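Local coordinates for BtGH115A (Bacteroides thetaiotaomicron, PDB 5BY3), which acts as a family GH115 4-O-methyl-alpha-glucuronidase with specificity for decorated arabinogalactans, at residues 694-699 and 764-769; 721-726 and 739-744; 664-669 and 768-773; 655-660 and 676-681. All coordinates share one frame; numbering follows the deposited sequence.

Contact 1: 694-699 and 764-769; sequences IRLLPN and EGVILD. With SO4 (sulfate ion), chain B.
L697 and I767 run alongside each other, pointing the same way, and touch through L697 CD2 and I767 CD1, 3.8 Å apart. L696 and V766 are likewise side by side, while I694 CG2 meets L768 CD1 at 3.7 Å, those two side chains crossing at about a right angle. The amide of N699 lies across I767 and close to the carbonyl oxygen of G765; an alanine here would probably open a gap beside I767 CD1 and strip that oxygen of a polar neighbour. The backbones join through D769 N to R695 O at 2.8 Å and L697 N to I767 O at 2.9 Å (165°). Water 1 then bridges L697 O and I767 N, where the strands begin to part. R695 turns outward, bent sharply where chi2 (-17°) places CD, and R695 NH2 reaches sulfate O1 at 2.6 Å; D693 and Q740 also bind this guanidinium. L696 and L768 thus form a non-hydrogen-bonded pair between those two backbone bonds, the usual pattern of antiparallel strands, here in a sheet of the C-terminal beta domain of this GH115 enzyme.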
loop_
_atom_site.group_PDB
_atom_site.type_symbol
_atom_site.label_atom_id
_atom_site.label_comp_id
_atom_site.label_asym_id
_atom_site.label_seq_id
_atom_site.Cartn_x
_atom_site.Cartn_y
_atom_site.Cartn_z
ATOM N N ILE A 694 -23.878 15.537 -6.678
ATOM C CA ILE A 694 -22.819 14.964 -7.509
ATOM C C ILE A 694 -21.725 14.417 -6.596
ATOM O O ILE A 694 -21.243 15.119 -5.700
ATOM C CB ILE A 694 -22.220 16.005 -8.485
ATOM C CG1 ILE A 694 -23.313 16.590 -9.370
ATOM C CG2 ILE A 694 -21.138 15.384 -9.359
ATOM C CD1 ILE A 694 -22.882 17.823 -10.132
ATOM N N ARG A 695 -21.364 13.159 -6.817
ATOM C CA ARG A 695 -20.428 12.465 -5.972
ATOM C C ARG A 695 -19.230 12.101 -6.851
ATOM O O ARG A 695 -19.381 11.539 -7.953
ATOM C CB ARG A 695 -21.052 11.188 -5.431
ATOM C CG ARG A 695 -22.102 11.197 -4.309
ATOM C CD ARG A 695 -22.255 12.434 -3.454
ATOM N NE ARG A 695 -23.504 12.416 -2.660
ATOM C CZ ARG A 695 -23.780 11.596 -1.634
ATOM N NH1 ARG A 695 -22.922 10.651 -1.237
ATOM N NH2 ARG A 695 -24.945 11.708 -0.994
ATOM N N LEU A 696 -18.036 12.440 -6.374
ATOM C CA LEU A 696 -16.817 12.252 -7.135
ATOM C C LEU A 696 -15.766 11.610 -6.256
ATOM O O LEU A 696 -15.865 11.624 -5.031
ATOM C CB LEU A 696 -16.280 13.575 -7.695
ATOM C CG LEU A 696 -17.229 14.497 -8.456
ATOM C CD1 LEU A 696 -17.583 15.699 -7.576
ATOM C CD2 LEU A 696 -16.542 14.918 -9.745
ATOM N N LEU A 697 -14.752 11.039 -6.893
ATOM C CA LEU A 697 -13.613 10.507 -6.162
ATOM C C LEU A 697 -12.936 11.719 -5.538
ATOM O O LEU A 697 -12.666 12.692 -6.272
ATOM C CB LEU A 697 -12.653 9.765 -7.103
ATOM C CG LEU A 697 -11.560 8.920 -6.440
ATOM C CD1 LEU A 697 -12.173 7.741 -5.702
ATOM C CD2 LEU A 697 -10.495 8.477 -7.458
ATOM N N PRO A 698 -12.702 11.697 -4.198
ATOM C CA PRO A 698 -12.036 12.836 -3.566
ATOM C C PRO A 698 -10.509 12.849 -3.838
ATOM O O PRO A 698 -9.708 13.107 -2.930
ATOM C CB PRO A 698 -12.322 12.622 -2.091
ATOM C CG PRO A 698 -12.320 11.115 -1.940
ATOM C CD PRO A 698 -12.813 10.554 -3.262
ATOM N N ASN A 699 -10.097 12.632 -5.089
ATOM C CA ASN A 699 -8.671 12.691 -5.372
ATOM C C ASN A 699 -8.185 14.177 -5.460
ATOM O O ASN A 699 -9.002 15.130 -5.306
ATOM C CB ASN A 699 -8.317 11.858 -6.598
ATOM C CG ASN A 699 -8.854 12.455 -7.867
ATOM O OD1 ASN A 699 -8.210 13.296 -8.462
ATOM N ND2 ASN A 699 -10.041 12.048 -8.275
ATOM N N GLU A 764 -7.880 17.811 -15.411
ATOM C CA GLU A 764 -7.410 16.473 -15.731
ATOM C C GLU A 764 -8.144 15.317 -15.004
ATOM O O GLU A 764 -9.066 14.714 -15.594
ATOM C CB GLU A 764 -5.888 16.390 -15.598
ATOM C CG GLU A 764 -5.264 15.342 -16.518
ATOM C CD GLU A 764 -3.927 15.773 -17.105
ATOM O OE1 GLU A 764 -3.757 16.971 -17.403
ATOM O OE2 GLU A 764 -3.044 14.911 -17.284
ATOM N N GLY A 765 -7.784 15.021 -13.754
ATOM C CA GLY A 765 -8.208 13.747 -13.128
ATOM C C GLY A 765 -9.537 13.778 -12.391
ATOM O O GLY A 765 -9.575 13.605 -11.158
ATOM N N VAL A 766 -10.614 14.004 -13.156
ATOM C CA VAL A 766 -11.983 14.194 -12.638
ATOM C C VAL A 766 -12.692 12.867 -12.734
ATOM O O VAL A 766 -12.853 12.319 -13.846
ATOM C CB VAL A 766 -12.775 15.192 -13.499
ATOM C CG1 VAL A 766 -14.253 15.229 -13.128
ATOM C CG2 VAL A 766 -12.147 16.576 -13.415
ATOM N N ILE A 767 -13.111 12.325 -11.593
ATOM C CA ILE A 767 -13.686 10.995 -11.659
ATOM C C ILE A 767 -15.037 11.020 -11.004
ATOM O O ILE A 767 -15.132 11.238 -9.787
ATOM C CB ILE A 767 -12.763 9.929 -11.036
ATOM C CG1 ILE A 767 -11.498 9.794 -11.859
ATOM C CG2 ILE A 767 -13.444 8.572 -10.996
ATOM C CD1 ILE A 767 -10.258 9.696 -10.998
ATOM N N LEU A 768 -16.063 10.807 -11.831
ATOM C CA LEU A 768 -17.450 10.780 -11.390
ATOM C C LEU A 768 -17.806 9.431 -10.793
ATOM O O LEU A 768 -17.430 8.391 -11.329
ATOM C CB LEU A 768 -18.402 11.144 -12.548
ATOM C CG LEU A 768 -19.904 11.213 -12.194
ATOM C CD1 LEU A 768 -20.282 12.388 -11.298
ATOM C CD2 LEU A 768 -20.777 11.195 -13.444
ATOM N N ASP A 769 -18.540 9.468 -9.685
ATOM C CA ASP A 769 -19.007 8.271 -8.977
ATOM C C ASP A 769 -20.518 8.173 -9.066
ATOM O O ASP A 769 -21.019 7.233 -9.632
ATOM C CB ASP A 769 -18.559 8.281 -7.500
ATOM C CG ASP A 769 -18.470 6.885 -6.902
ATOM O OD1 ASP A 769 -18.441 5.952 -7.701
ATOM O OD2 ASP A 769 -18.390 6.703 -5.656
HETATM S S SO4 B . -24.977 9.529 2.434
HETATM O O1 SO4 B . -24.799 10.512 1.333
HETATM O O2 SO4 B . -25.747 10.132 3.557
HETATM O O3 SO4 B . -25.685 8.332 1.922
HETATM O O4 SO4 B . -23.643 9.159 2.954
HETATM O O HOH W 1 -12.334 13.095 -8.846
#

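Contact 2: 721-726 and 739-744; sequences IAYETK and NQAIRK
R743 reaches across to A722 and brings its guanidinium to that residue's carbonyl. R743 NE gives A722 O a bond of 2.8 Å at 162°, with the oxygen almost in the guanidinium plane; NH2 adds a weak second one to the same oxygen. The side chain gets there by folding: CG stands anti to the carbonyl carbon (chi1 -71°), and a bend at chi2 of -75° turns CD off the extended course. R743 NH1 turns back to its own strand and donates to I742 O at 3.0 Å, while NH2 pairs with E731, so the rotation of the group is fixed from several directions. Y723 CB covers one face of the guanidinium, 3.9 Å from R743 NE.

The contact ties two sheets of the C-terminal domain together. Strand 719-722 is an edge strand of a four-stranded antiparallel sheet, and strand 741-748 pairs with 689-696 in the other, so an arginine side chain does the bonding here in place of backbone pairing.

The aliphatic part of R743 has its own partner. I721 and this chain run alongside in opposite senses, and I721 CG2 lies 3.6 Å from R743 CD. Beyond them Y723 holds its CG between the backbone N and the carbonyl carbon (chi1 67°), and Y723 CD2 comes to 3.8 Å from A741 CB. The ring carries on past that methyl to pack on L696, and its hydroxyl end approaches V766.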
loop_
_atom_site.group_PDB
_atom_site.type_symbol
_atom_site.label_atom_id
_atom_site.label_comp_id
_atom_site.label_asym_id
_atom_site.label_seq_id
_atom_site.Cartn_x
_atom_site.Cartn_y
_atom_site.Cartn_z
ATOM N N ILE A 721 -17.961 24.585 -10.877
ATOM C CA ILE A 721 -17.896 24.008 -9.527
ATOM C C ILE A 721 -16.574 23.272 -9.269
ATOM O O ILE A 721 -16.267 22.318 -9.968
ATOM C CB ILE A 721 -19.072 23.060 -9.250
ATOM C CG1 ILE A 721 -20.417 23.808 -9.360
ATOM C CG2 ILE A 721 -18.916 22.457 -7.862
ATOM C CD1 ILE A 721 -21.638 22.942 -9.090
ATOM N N ALA A 722 -15.831 23.739 -8.257
ATOM C CA ALA A 722 -14.536 23.227 -7.833
ATOM C C ALA A 722 -14.694 22.278 -6.624
ATOM O O ALA A 722 -15.573 22.487 -5.781
ATOM C CB ALA A 722 -13.656 24.396 -7.443
ATOM N N TYR A 723 -13.826 21.270 -6.515
ATOM C CA TYR A 723 -13.940 20.300 -5.409
ATOM C C TYR A 723 -12.608 19.783 -4.920
ATOM O O TYR A 723 -12.577 18.861 -4.099
ATOM C CB TYR A 723 -14.894 19.116 -5.736
ATOM C CG TYR A 723 -14.387 18.206 -6.825
ATOM C CD1 TYR A 723 -14.583 18.519 -8.177
ATOM C CD2 TYR A 723 -13.683 17.032 -6.511
ATOM C CE1 TYR A 723 -14.087 17.693 -9.181
ATOM C CE2 TYR A 723 -13.176 16.204 -7.509
ATOM C CZ TYR A 723 -13.393 16.537 -8.840
ATOM O OH TYR A 723 -12.910 15.712 -9.812
ATOM N N GLU A 724 -11.511 20.374 -5.400
ATOM C CA GLU A 724 -10.197 20.113 -4.815
ATOM C C GLU A 724 -10.285 20.650 -3.381
ATOM O O GLU A 724 -11.112 21.508 -3.108
ATOM C CB GLU A 724 -9.046 20.748 -5.637
ATOM C CG GLU A 724 -8.692 22.221 -5.354
ATOM C CD GLU A 724 -9.777 23.255 -5.704
ATOM O OE1 GLU A 724 -10.736 22.946 -6.431
ATOM O OE2 GLU A 724 -9.673 24.421 -5.240
ATOM N N THR A 725 -9.500 20.069 -2.475
ATOM C CA THR A 725 -9.334 20.572 -1.128
ATOM C C THR A 725 -7.859 20.971 -0.957
ATOM O O THR A 725 -6.975 20.554 -1.771
ATOM C CB THR A 725 -9.663 19.490 -0.055
ATOM O OG1 THR A 725 -8.819 18.362 -0.260
ATOM C CG2 THR A 725 -11.068 19.042 -0.108
ATOM N N LYS A 726 -7.600 21.712 0.134
ATOM C CA LYS A 726 -6.268 22.227 0.478
ATOM C C LYS A 726 -5.937 21.796 1.885
ATOM O O LYS A 726 -6.771 21.915 2.780
ATOM C CB LYS A 726 -6.216 23.780 0.411
ATOM C CG LYS A 726 -6.520 24.440 -0.945
ATOM C CD LYS A 726 -5.465 24.128 -2.013
ATOM C CE LYS A 726 -5.880 24.651 -3.382
ATOM N NZ LYS A 726 -5.453 23.700 -4.445
ATOM N N ASN A 739 -14.734 8.435 1.303
ATOM C CA ASN A 739 -14.194 8.353 -0.051
ATOM C C ASN A 739 -15.130 8.957 -1.123
ATOM O O ASN A 739 -15.266 8.418 -2.219
ATOM C CB ASN A 739 -13.801 6.916 -0.389
ATOM C CG ASN A 739 -12.579 6.474 0.362
ATOM O OD1 ASN A 739 -11.461 6.995 0.161
ATOM N ND2 ASN A 739 -12.779 5.537 1.277
ATOM N N GLN A 740 -15.774 10.069 -0.804
ATOM C CA GLN A 740 -16.400 10.875 -1.852
ATOM C C GLN A 740 -16.281 12.343 -1.521
ATOM O O GLN A 740 -16.560 12.746 -0.366
ATOM C CB GLN A 740 -17.896 10.568 -2.016
ATOM C CG GLN A 740 -18.257 9.171 -2.462
ATOM C CD GLN A 740 -19.720 9.018 -2.731
ATOM O OE1 GLN A 740 -20.552 9.482 -1.965
ATOM N NE2 GLN A 740 -20.048 8.381 -3.835
ATOM N N ALA A 741 -15.884 13.130 -2.531
ATOM C CA ALA A 741 -16.201 14.569 -2.569
ATOM C C ALA A 741 -17.659 14.673 -2.958
ATOM O O ALA A 741 -18.169 13.817 -3.693
ATOM C CB ALA A 741 -15.339 15.319 -3.564
ATOM N N ILE A 742 -18.325 15.703 -2.440
ATOM C CA ILE A 742 -19.754 15.858 -2.538
ATOM C C ILE A 742 -20.048 17.306 -2.914
ATOM O O ILE A 742 -19.640 18.222 -2.185
ATOM C CB ILE A 742 -20.480 15.563 -1.209
ATOM C CG1 ILE A 742 -20.314 14.094 -0.776
ATOM C CG2 ILE A 742 -21.969 15.981 -1.299
ATOM C CD1 ILE A 742 -21.131 13.704 0.476
ATOM N N ARG A 743 -20.763 17.506 -4.036
ATOM C CA ARG A 743 -21.222 18.836 -4.462
ATOM C C ARG A 743 -22.712 18.823 -4.756
ATOM O O ARG A 743 -23.184 18.129 -5.672
ATOM C CB ARG A 743 -20.419 19.371 -5.662
ATOM C CG ARG A 743 -18.999 19.762 -5.336
ATOM C CD ARG A 743 -18.943 21.093 -4.566
ATOM N NE ARG A 743 -17.559 21.426 -4.156
ATOM C CZ ARG A 743 -16.997 21.115 -2.978
ATOM N NH1 ARG A 743 -17.665 20.455 -2.046
ATOM N NH2 ARG A 743 -15.732 21.443 -2.748
ATOM N N LYS A 744 -23.441 19.582 -3.950
ATOM C CA LYS A 744 -24.850 19.841 -4.166
ATOM C C LYS A 744 -25.048 21.168 -4.881
ATOM O O LYS A 744 -24.352 22.164 -4.613
ATOM C CB LYS A 744 -25.593 19.843 -2.841
ATOM C CG LYS A 744 -25.551 18.488 -2.156
ATOM C CD LYS A 744 -26.496 18.415 -0.964
ATOM C CE LYS A 744 -26.787 16.970 -0.575
ATOM N NZ LYS A 744 -25.568 16.267 -0.112
#

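Contact 3: 664-669 and 768-773; sequences GYESKA and LDQVML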
loop_
_atom_site.group_PDB
_atom_site.type_symbol
_atom_site.label_atom_id
_atom_site.label_comp_id
_atom_site.label_asym_id
_atom_site.label_seq_id
_atom_site.Cartn_x
_atom_site.Cartn_y
_atom_site.Cartn_z
ATOM N N GLY A 664 -15.343 3.040 -6.694
ATOM C CA GLY A 664 -16.546 3.815 -6.277
ATOM C C GLY A 664 -17.640 3.036 -5.553
ATOM O O GLY A 664 -17.561 1.830 -5.442
ATOM N N TYR A 665 -18.679 3.736 -5.067
ATOM C CA TYR A 665 -19.736 3.152 -4.220
ATOM C C TYR A 665 -20.483 1.935 -4.832
ATOM O O TYR A 665 -20.877 0.997 -4.130
ATOM C CB TYR A 665 -20.725 4.255 -3.823
ATOM C CG TYR A 665 -20.365 5.058 -2.569
ATOM C CD1 TYR A 665 -19.034 5.351 -2.272
ATOM C CD2 TYR A 665 -21.374 5.558 -1.708
ATOM C CE1 TYR A 665 -18.695 6.073 -1.146
ATOM C CE2 TYR A 665 -21.048 6.297 -0.564
ATOM C CZ TYR A 665 -19.691 6.551 -0.297
ATOM O OH TYR A 665 -19.265 7.275 0.789
ATOM N N GLU A 666 -20.662 1.953 -6.147
ATOM C CA GLU A 666 -21.239 0.807 -6.826
ATOM C C GLU A 666 -20.355 0.355 -8.005
ATOM O O GLU A 666 -20.860 -0.038 -9.052
ATOM C CB GLU A 666 -22.692 1.076 -7.221
ATOM C CG GLU A 666 -22.850 2.366 -8.013
ATOM C CD GLU A 666 -24.240 2.986 -7.944
ATOM O OE1 GLU A 666 -24.994 2.678 -6.973
ATOM O OE2 GLU A 666 -24.546 3.797 -8.867
ATOM N N SER A 667 -19.037 0.406 -7.797
ATOM C CA SER A 667 -18.027 -0.169 -8.712
ATOM C C SER A 667 -18.074 0.377 -10.100
ATOM O O SER A 667 -17.521 -0.240 -11.005
ATOM C CB SER A 667 -18.097 -1.719 -8.791
ATOM O OG SER A 667 -18.285 -2.274 -7.513
ATOM N N LYS A 668 -18.713 1.530 -10.273
ATOM C CA LYS A 668 -18.886 2.150 -11.603
ATOM C C LYS A 668 -18.367 3.584 -11.769
ATOM O O LYS A 668 -18.735 4.257 -12.713
ATOM C CB LYS A 668 -20.344 2.016 -12.069
ATOM C CG LYS A 668 -20.712 0.594 -12.514
ATOM C CD LYS A 668 -22.154 0.189 -12.247
ATOM C CE LYS A 668 -22.295 -1.329 -12.371
ATOM N NZ LYS A 668 -23.705 -1.802 -12.541
ATOM N N ALA A 669 -17.482 4.053 -10.889
ATOM C CA ALA A 669 -16.832 5.346 -11.127
ATOM C C ALA A 669 -16.084 5.372 -12.468
ATOM O O ALA A 669 -15.555 4.335 -12.885
ATOM C CB ALA A 669 -15.903 5.726 -9.972
ATOM N N LEU A 768 -16.063 10.807 -11.831
ATOM C CA LEU A 768 -17.450 10.780 -11.390
ATOM C C LEU A 768 -17.806 9.431 -10.793
ATOM O O LEU A 768 -17.430 8.391 -11.329
ATOM C CB LEU A 768 -18.402 11.144 -12.548
ATOM C CG LEU A 768 -19.904 11.213 -12.194
ATOM C CD1 LEU A 768 -20.282 12.388 -11.298
ATOM C CD2 LEU A 768 -20.777 11.195 -13.444
ATOM N N ASP A 769 -18.540 9.468 -9.685
ATOM C CA ASP A 769 -19.007 8.271 -8.977
ATOM C C ASP A 769 -20.518 8.173 -9.066
ATOM O O ASP A 769 -21.019 7.233 -9.632
ATOM C CB ASP A 769 -18.559 8.281 -7.500
ATOM C CG ASP A 769 -18.470 6.885 -6.902
ATOM O OD1 ASP A 769 -18.441 5.952 -7.701
ATOM O OD2 ASP A 769 -18.390 6.703 -5.656
ATOM N N GLN A 770 -21.243 9.132 -8.500
ATOM C CA GLN A 770 -22.713 9.098 -8.512
ATOM C C GLN A 770 -23.309 10.450 -8.835
ATOM O O GLN A 770 -22.645 11.471 -8.703
ATOM C CB GLN A 770 -23.262 8.624 -7.183
ATOM C CG GLN A 770 -22.817 7.208 -6.835
ATOM C CD GLN A 770 -23.175 6.791 -5.418
ATOM O OE1 GLN A 770 -22.726 7.398 -4.444
ATOM N NE2 GLN A 770 -23.991 5.763 -5.296
ATOM N N VAL A 771 -24.556 10.442 -9.281
ATOM C CA VAL A 771 -25.379 11.631 -9.433
ATOM C C VAL A 771 -26.781 11.269 -8.901
ATOM O O VAL A 771 -27.321 10.215 -9.259
ATOM C CB VAL A 771 -25.489 12.082 -10.911
ATOM C CG1 VAL A 771 -26.347 13.334 -11.003
ATOM C CG2 VAL A 771 -24.117 12.376 -11.536
HETATM N N MSE A 772 -27.349 12.122 -8.038
HETATM C CA MSE A 772 -28.765 12.005 -7.629
HETATM C C MSE A 772 -29.554 13.285 -7.882
HETATM O O MSE A 772 -28.977 14.361 -8.052
HETATM C CB MSE A 772 -28.880 11.525 -6.199
HETATM C CG MSE A 772 -28.348 10.102 -6.045
HETATM SE SE MSE A 772 -26.460 10.163 -5.501
HETATM C CE MSE A 772 -26.464 8.833 -4.042
ATOM N N LEU A 773 -30.883 13.180 -7.917
ATOM C CA LEU A 773 -31.714 14.323 -8.351
ATOM C C LEU A 773 -32.582 15.091 -7.331
ATOM O O LEU A 773 -32.433 16.295 -7.258
ATOM C CB LEU A 773 -32.348 14.123 -9.739
ATOM C CG LEU A 773 -31.798 15.056 -10.849
ATOM C CD1 LEU A 773 -30.287 15.251 -10.928
ATOM C CD2 LEU A 773 -32.313 14.647 -12.218
HETATM O O HOH W 2 -19.923 3.569 -8.561
#
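Y665 and D769 are joined by the direct hydrogen bond of this contact: Y665 N donates to D769 OD2 at 3.0 Å and 167°, on the syn lone pair. Q740 NE2 is a second donor to OD2. The other carboxylate oxygen takes water 2, which lies 2.9 Å from D769 OD1 and itself accepts from E666 N and K668 N, so both oxygens help to hold the curled loop. With CG anti to the backbone N (chi1 -155°), the carboxylate is carried out to these donors, which would probably stabilise its negative charge. An alanine in place of D769 would probably leave Y665 N and water 2 without this acceptor and Q740 NE2 with one fewer, and let the loop shift.

Strand 766-772 carries a classic beta bulge here, D769 and Q770 together lying opposite R695, and the loop before strand 670-672 is laid against it.

Close packing without such bonds makes up the rest. G664 CA lies 3.2 Å from D769 OD1, where a beta carbon on G664 would collide. A669 CA makes a CA-H...O contact to L768 O at 3.1 Å, and A669 CB touches D769 OD1.

Among the flat groups, the Y665 ring stands almost perpendicular to the D769 carboxylate, their planes 89° apart. Y665 CD2 also meets Q770 OE1 at 3.6 Å, an oxygen that accepts from Q740 NE2, while the tyrosine hydroxyl bonds to R738 O. The Q770 NE2 end faces E666 OE1 at 3.7 Å.

Contact 4: 655-660 and 676-681; sequences GNAIVC and DALTFS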
loop_
_atom_site.group_PDB
_atom_site.type_symbol
_atom_site.label_atom_id
_atom_site.label_comp_id
_atom_site.label_asym_id
_atom_site.label_seq_id
_atom_site.Cartn_x
_atom_site.Cartn_y
_atom_site.Cartn_z
ATOM N N GLY A 655 -21.702 11.325 -24.365
ATOM C CA GLY A 655 -20.503 11.421 -23.560
ATOM C C GLY A 655 -19.761 10.109 -23.389
ATOM O O GLY A 655 -20.372 9.036 -23.267
ATOM N N ASN A 656 -18.436 10.230 -23.351
ATOM C CA ASN A 656 -17.528 9.112 -23.102
ATOM C C ASN A 656 -16.727 9.251 -21.784
ATOM O O ASN A 656 -15.988 10.238 -21.544
ATOM C CB ASN A 656 -16.606 8.897 -24.327
ATOM C CG ASN A 656 -15.825 7.588 -24.265
ATOM O OD1 ASN A 656 -16.391 6.504 -24.021
ATOM N ND2 ASN A 656 -14.510 7.680 -24.491
ATOM N N ALA A 657 -16.888 8.241 -20.931
ATOM C CA ALA A 657 -16.165 8.171 -19.664
ATOM C C ALA A 657 -15.752 6.734 -19.356
ATOM O O ALA A 657 -16.595 5.882 -19.124
ATOM C CB ALA A 657 -17.012 8.762 -18.543
ATOM N N ILE A 658 -14.451 6.475 -19.343
ATOM C CA ILE A 658 -13.945 5.138 -19.094
ATOM C C ILE A 658 -14.004 4.802 -17.605
ATOM O O ILE A 658 -13.501 5.553 -16.766
ATOM C CB ILE A 658 -12.515 4.924 -19.660
ATOM C CG1 ILE A 658 -12.389 5.474 -21.108
ATOM C CG2 ILE A 658 -12.113 3.435 -19.560
ATOM C CD1 ILE A 658 -13.407 4.917 -22.108
ATOM N N VAL A 659 -14.672 3.688 -17.306
ATOM C CA VAL A 659 -14.800 3.151 -15.955
ATOM C C VAL A 659 -13.405 2.892 -15.408
ATOM O O VAL A 659 -12.558 2.358 -16.127
ATOM C CB VAL A 659 -15.580 1.807 -15.926
ATOM C CG1 VAL A 659 -15.906 1.416 -14.498
ATOM C CG2 VAL A 659 -16.865 1.874 -16.742
ATOM N N CYS A 660 -13.165 3.326 -14.166
ATOM C CA CYS A 660 -12.036 2.845 -13.378
ATOM C C CYS A 660 -12.490 1.531 -12.705
ATOM O O CYS A 660 -13.358 1.524 -11.800
ATOM C CB CYS A 660 -11.614 3.903 -12.357
ATOM S SG CYS A 660 -11.399 5.574 -13.042
ATOM N N ASP A 676 -14.163 16.902 -21.972
ATOM C CA ASP A 676 -15.309 16.003 -22.261
ATOM C C ASP A 676 -16.462 16.245 -21.325
ATOM O O ASP A 676 -16.296 16.871 -20.273
ATOM C CB ASP A 676 -14.925 14.522 -22.232
ATOM C CG ASP A 676 -14.049 14.127 -23.403
ATOM O OD1 ASP A 676 -13.648 15.024 -24.186
ATOM O OD2 ASP A 676 -13.764 12.914 -23.549
ATOM N N ALA A 677 -17.632 15.756 -21.729
ATOM C CA ALA A 677 -18.866 15.897 -20.965
ATOM C C ALA A 677 -19.668 14.640 -21.019
ATOM O O ALA A 677 -19.640 13.928 -22.016
ATOM C CB ALA A 677 -19.718 17.045 -21.489
ATOM N N LEU A 678 -20.359 14.386 -19.911
ATOM C CA LEU A 678 -21.476 13.462 -19.826
ATOM C C LEU A 678 -22.821 14.211 -19.792
ATOM O O LEU A 678 -22.929 15.336 -19.266
ATOM C CB LEU A 678 -21.322 12.587 -18.589
ATOM C CG LEU A 678 -20.626 11.231 -18.743
ATOM C CD1 LEU A 678 -19.546 11.189 -19.837
ATOM C CD2 LEU A 678 -20.119 10.768 -17.378
ATOM N N THR A 679 -23.842 13.562 -20.340
ATOM C CA THR A 679 -25.141 14.168 -20.584
ATOM C C THR A 679 -26.181 13.183 -20.007
ATOM O O THR A 679 -26.249 12.025 -20.427
ATOM C CB THR A 679 -25.296 14.414 -22.113
ATOM O OG1 THR A 679 -24.269 15.313 -22.586
ATOM C CG2 THR A 679 -26.689 14.951 -22.510
ATOM N N PHE A 680 -26.935 13.620 -18.997
ATOM C CA PHE A 680 -27.963 12.771 -18.351
ATOM C C PHE A 680 -29.342 13.328 -18.638
ATOM O O PHE A 680 -29.522 14.545 -18.662
ATOM C CB PHE A 680 -27.778 12.698 -16.833
ATOM C CG PHE A 680 -26.492 12.077 -16.420
ATOM C CD1 PHE A 680 -25.337 12.842 -16.318
ATOM C CD2 PHE A 680 -26.423 10.726 -16.161
ATOM C CE1 PHE A 680 -24.136 12.265 -15.965
ATOM C CE2 PHE A 680 -25.227 10.145 -15.794
ATOM C CZ PHE A 680 -24.082 10.912 -15.699
ATOM N N SER A 681 -30.315 12.444 -18.823
ATOM C CA SER A 681 -31.655 12.889 -19.175
ATOM C C SER A 681 -32.748 12.301 -18.283
ATOM O O SER A 681 -32.651 11.161 -17.762
ATOM C CB SER A 681 -31.947 12.657 -20.665
ATOM O OG SER A 681 -32.038 11.270 -20.944
#
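L678 extends its isobutyl end over the backbone of 655-657, and its two methyls do most of the touching. L678 CD1 is 3.7 Å from G655 C and sits as close to A657 CB, with N656 N only slightly farther off. L678 CD2 flanks the same alanine methyl, A657 CB, at 3.9 Å. Although the side chain sets off along neither direction in particular, its end bends toward the loop. L678 also packs on L768 and I672, which ties the loop to the interior of the domain.

G655 is the next largest contributor, and it acts through backbone alone. G655 CA comes to 3.1 Å from A677 O, and a beta carbon at this spot would run into both that oxygen and L678 CD1. The positive phi of 114° would also press such a carbon against the preceding carbonyl, so glycine fits on two counts.

N656 adds its backbone, its side chain directed away from the strand. D676 OD2 stands 4.0 Å from N656 O. A657 CB turns in toward L678 and also packs on A670 and I672 of the adjoining strand.

The contact therefore works by van der Waals fit at a partly open edge: no polar pair links 655-660 to 676-681 directly, and backbone bonds that pin the two segments, such as I658 with E671 and T679 with K653, are made to neighbouring residues instead.

Overall arrangement
All four contacts lie in the C-terminal beta domain, on one side of the chain's centre. Contacts 1 and 3 are buried and share L768 and D769 on strand 766-772, the first joining it to strand 689-696 by backbone bonds, the other laying a loop on it through a carboxylate and a water. Contact 2 is partly buried and is centred on one arginine; Q740 from its second segment connects it to the polar ends of the other two, R695, D769 and Q770. Contact 4 is a surface contact of apolar and glycine packing, about 18 Å from contact 2 centre to centre, yet L678 and F680 touch L768 and so reach the same interior.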